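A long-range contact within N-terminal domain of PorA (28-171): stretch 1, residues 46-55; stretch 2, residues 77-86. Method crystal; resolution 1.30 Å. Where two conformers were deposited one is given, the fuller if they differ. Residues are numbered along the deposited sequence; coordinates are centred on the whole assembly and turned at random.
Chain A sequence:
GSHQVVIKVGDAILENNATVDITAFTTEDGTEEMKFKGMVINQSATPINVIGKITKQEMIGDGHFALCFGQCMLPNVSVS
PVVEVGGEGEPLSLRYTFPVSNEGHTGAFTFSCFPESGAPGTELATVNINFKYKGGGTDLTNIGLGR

Stretch 1 (46-55) TPINVIGKIT
Stretch 2 77-86: VSVSPVVEVG

Residues 48-55 form an extended strand that continues later in the chain. Pro47 leads into it at phi/psi -62/153. From Ile48 to Lys53 phi lies between -134 and -92 and psi between 129 and 165. Ile54 is at -79/114, and Thr55 turns to -100/-15. In the second stretch, residues 83-85 are strand, with Val83 at -128/136, Glu84 at -95/115 and Val85 at -111/146. Before them, Ser78 is at -97/-7, Val79 at -125/130, Ser80 at -81/171, Pro81 at -70/171 and Val82 at -67/133.

The two strands run in opposing senses. The angle between their N-to-C directions is 128°, and their axes approach to 4.6 Å. Ile48 pairs with Val85 and Val50 with Val83, both as antiparallel hydrogen-bonded pairs, with CA-CA distances of 5.6 and 5.4 Å. Between them, Asn49 and Glu84 form a non-hydrogen-bonded pair, CA to CA 4.3 Å.

Each hydrogen-bonded pair closes a ring of two bonds. Ile48 N donates to Val85 O at 3.2 Å, and Val85 N donates to Ile48 O at 2.9 Å. Val50 N donates to Val83 O at 2.8 Å, and Val83 N donates to Val50 O at 2.8 Å. All four are nearly straight, with angles at H of 167-171°. CA-H...O contacts fill the gaps, including Asn49 CA to Val83 O at 3.4 Å and Val82 CA to Val50 O at 3.3 Å.

Beyond Val50 the register shifts by one residue. A single bridge then joins Lys53 and Val79, CA to CA 4.5 Å. On its flanks, Ser80 N donates to Gly52 O at 2.9 Å and Ile54 N donates to Ser78 O at 2.8 Å. At the shift, a side chain substitutes for a backbone acceptor: Gly52 N donates to Ser80 OG at 2.9 Å. Ser80, chi1 p, points toward the first stretch. Its OG also donates to Pro81 O at 2.7 Å, so the hydroxyl accepts one bond and gives another.

Ile48, Val50, Val83 and Val85 share one face of the sheet. Ile48 is t,t and Val50 is m; Val83 is t and Val85 is m. Ile48 CG2 meets Val85 CG2 at 3.5 Å, and Val50 CG2 lies 4.1 Å from Val85 CG1.

Asn49 and Glu84 project from the other face. Asn49 has chi1 m and chi2 -5°; Glu84 is t,t with chi3 -63°. Asn49 OD1 and Glu84 OE1 are 2.7 Å apart. Pro47 CB packs 3.9 Å from Glu84 CG.

Ile51, m,t, packs against two valines, both chi1 t: its CG2 is 3.5 Å from Val79 CG1, and its CG1 is 3.8 Å from Val82 CG2. Lys53 is m,t,t,t, with its CD 4.1 Å from Val79 CG2. Ile54 is m,m and Ser78 is p. A water bridges them, donating to Ile54 O at 2.8 Å and lying 2.9 Å from Ser78 OG.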

# COMPACT_ATOMS: atom_id res chain seq x y z
N THR A 46 1.02 -23.77 -4.86
CA THR A 46 1.18 -23.99 -3.43
C THR A 46 0.93 -22.67 -2.70
O THR A 46 1.57 -21.67 -3.05
CB THR A 46 2.60 -24.45 -3.18
OG1 THR A 46 2.86 -25.63 -3.95
CG2 THR A 46 2.82 -24.77 -1.71
N PRO A 47 0.01 -22.61 -1.73
CA PRO A 47 -0.17 -21.37 -0.96
C PRO A 47 1.09 -21.00 -0.21
O PRO A 47 1.92 -21.84 0.11
CB PRO A 47 -1.29 -21.72 0.02
CG PRO A 47 -1.99 -22.90 -0.61
CD PRO A 47 -0.92 -23.67 -1.32
N ILE A 48 1.24 -19.69 0.04
CA ILE A 48 2.39 -19.18 0.78
C ILE A 48 1.89 -18.22 1.85
O ILE A 48 0.93 -17.47 1.63
CB ILE A 48 3.41 -18.50 -0.18
CG1 ILE A 48 4.67 -18.03 0.55
CG2 ILE A 48 2.79 -17.36 -0.95
CD1 ILE A 48 5.68 -17.44 -0.42
N ASN A 49 2.54 -18.24 3.00
CA ASN A 49 2.25 -17.29 4.06
C ASN A 49 3.17 -16.10 3.93
O ASN A 49 4.40 -16.25 3.82
CB ASN A 49 2.45 -17.94 5.43
CG ASN A 49 1.34 -18.91 5.78
OD1 ASN A 49 0.37 -19.04 5.06
ND2 ASN A 49 1.46 -19.55 6.93
N VAL A 50 2.59 -14.91 3.92
CA VAL A 50 3.35 -13.68 3.76
C VAL A 50 2.95 -12.67 4.83
O VAL A 50 1.92 -12.79 5.50
CB VAL A 50 3.17 -13.08 2.35
CG1 VAL A 50 3.57 -14.08 1.28
CG2 VAL A 50 1.73 -12.68 2.12
N ILE A 51 3.79 -11.64 4.97
CA ILE A 51 3.45 -10.46 5.75
C ILE A 51 3.63 -9.25 4.85
O ILE A 51 4.60 -9.21 4.06
CB ILE A 51 4.36 -10.33 6.99
CG1 ILE A 51 4.14 -11.49 7.95
CG2 ILE A 51 4.15 -9.02 7.71
CD1 ILE A 51 5.24 -11.60 8.98
N GLY A 52 2.72 -8.30 4.94
CA GLY A 52 2.82 -7.04 4.18
C GLY A 52 3.33 -5.94 5.10
O GLY A 52 2.91 -5.85 6.24
N LYS A 53 4.28 -5.16 4.58
CA LYS A 53 4.90 -4.10 5.37
C LYS A 53 4.97 -2.82 4.57
O LYS A 53 5.38 -2.82 3.41
CB LYS A 53 6.31 -4.46 5.83
CG LYS A 53 6.40 -5.73 6.64
CD LYS A 53 7.73 -5.83 7.35
CE LYS A 53 7.88 -7.20 8.01
NZ LYS A 53 9.13 -7.27 8.83
N ILE A 54 4.63 -1.72 5.24
CA ILE A 54 5.04 -0.41 4.75
C ILE A 54 6.49 -0.22 5.17
O ILE A 54 6.80 -0.15 6.36
CB ILE A 54 4.13 0.69 5.30
CG1 ILE A 54 2.69 0.49 4.83
CG2 ILE A 54 4.70 2.08 4.98
CD1 ILE A 54 2.49 0.64 3.33
N THR A 55 7.39 -0.16 4.19
CA THR A 55 8.82 -0.13 4.46
C THR A 55 9.40 1.28 4.37
O THR A 55 10.54 1.49 4.82
CB THR A 55 9.59 -1.05 3.49
OG1 THR A 55 9.38 -0.57 2.17
CG2 THR A 55 9.12 -2.50 3.57
N VAL A 77 0.18 1.90 11.70
CA VAL A 77 0.77 0.59 11.93
C VAL A 77 1.30 0.06 10.60
O VAL A 77 0.55 -0.07 9.62
CB VAL A 77 -0.24 -0.36 12.58
CG1 VAL A 77 0.28 -1.77 12.62
CG2 VAL A 77 -0.55 0.14 14.01
N SER A 78 2.56 -0.31 10.55
CA SER A 78 3.21 -0.57 9.28
C SER A 78 3.27 -2.04 8.89
O SER A 78 3.72 -2.33 7.78
CB SER A 78 4.61 0.02 9.26
OG SER A 78 5.40 -0.59 10.23
N VAL A 79 2.87 -2.97 9.75
CA VAL A 79 3.03 -4.40 9.48
C VAL A 79 1.67 -5.08 9.61
O VAL A 79 0.95 -4.87 10.60
CB VAL A 79 4.07 -5.04 10.43
CG1 VAL A 79 4.27 -6.50 10.11
CG2 VAL A 79 5.40 -4.30 10.31
N SER A 80 1.31 -5.87 8.60
CA SER A 80 0.09 -6.64 8.60
C SER A 80 0.26 -7.92 9.41
O SER A 80 1.37 -8.33 9.75
CB SER A 80 -0.26 -7.02 7.15
OG SER A 80 0.49 -8.14 6.71
N PRO A 81 -0.84 -8.63 9.66
CA PRO A 81 -0.73 -10.01 10.15
C PRO A 81 -0.19 -10.91 9.06
O PRO A 81 -0.10 -10.55 7.88
CB PRO A 81 -2.17 -10.41 10.48
CG PRO A 81 -3.00 -9.18 10.35
CD PRO A 81 -2.23 -8.24 9.42
N VAL A 82 0.14 -12.15 9.44
CA VAL A 82 0.47 -13.17 8.46
C VAL A 82 -0.79 -13.49 7.67
O VAL A 82 -1.86 -13.71 8.24
CB VAL A 82 1.01 -14.44 9.15
CG1 VAL A 82 1.33 -15.50 8.13
CG2 VAL A 82 2.27 -14.09 9.98
N VAL A 83 -0.65 -13.55 6.34
CA VAL A 83 -1.76 -13.83 5.43
C VAL A 83 -1.33 -14.97 4.52
O VAL A 83 -0.20 -14.97 4.04
CB VAL A 83 -2.12 -12.60 4.58
CG1 VAL A 83 -3.27 -12.93 3.59
CG2 VAL A 83 -2.50 -11.44 5.47
N GLU A 84 -2.22 -15.94 4.30
CA GLU A 84 -1.96 -17.05 3.38
C GLU A 84 -2.56 -16.70 2.03
O GLU A 84 -3.80 -16.69 1.89
CB GLU A 84 -2.62 -18.32 3.90
CG GLU A 84 -2.24 -19.57 3.11
CD GLU A 84 -2.28 -20.85 3.98
OE1 GLU A 84 -1.50 -20.98 4.97
OE2 GLU A 84 -3.12 -21.73 3.68
N VAL A 85 -1.69 -16.53 1.01
CA VAL A 85 -2.13 -16.04 -0.30
C VAL A 85 -2.04 -17.15 -1.33
O VAL A 85 -1.14 -17.99 -1.30
CB VAL A 85 -1.34 -14.80 -0.78
CG1 VAL A 85 -1.66 -13.59 0.08
CG2 VAL A 85 0.15 -15.08 -0.78
N GLY A 86 -2.98 -17.12 -2.27
CA GLY A 86 -3.04 -18.01 -3.41
C GLY A 86 -3.41 -17.27 -4.69
O GLY A 86 -3.21 -16.05 -4.82
O HOH W 1 7.42 -1.77 8.58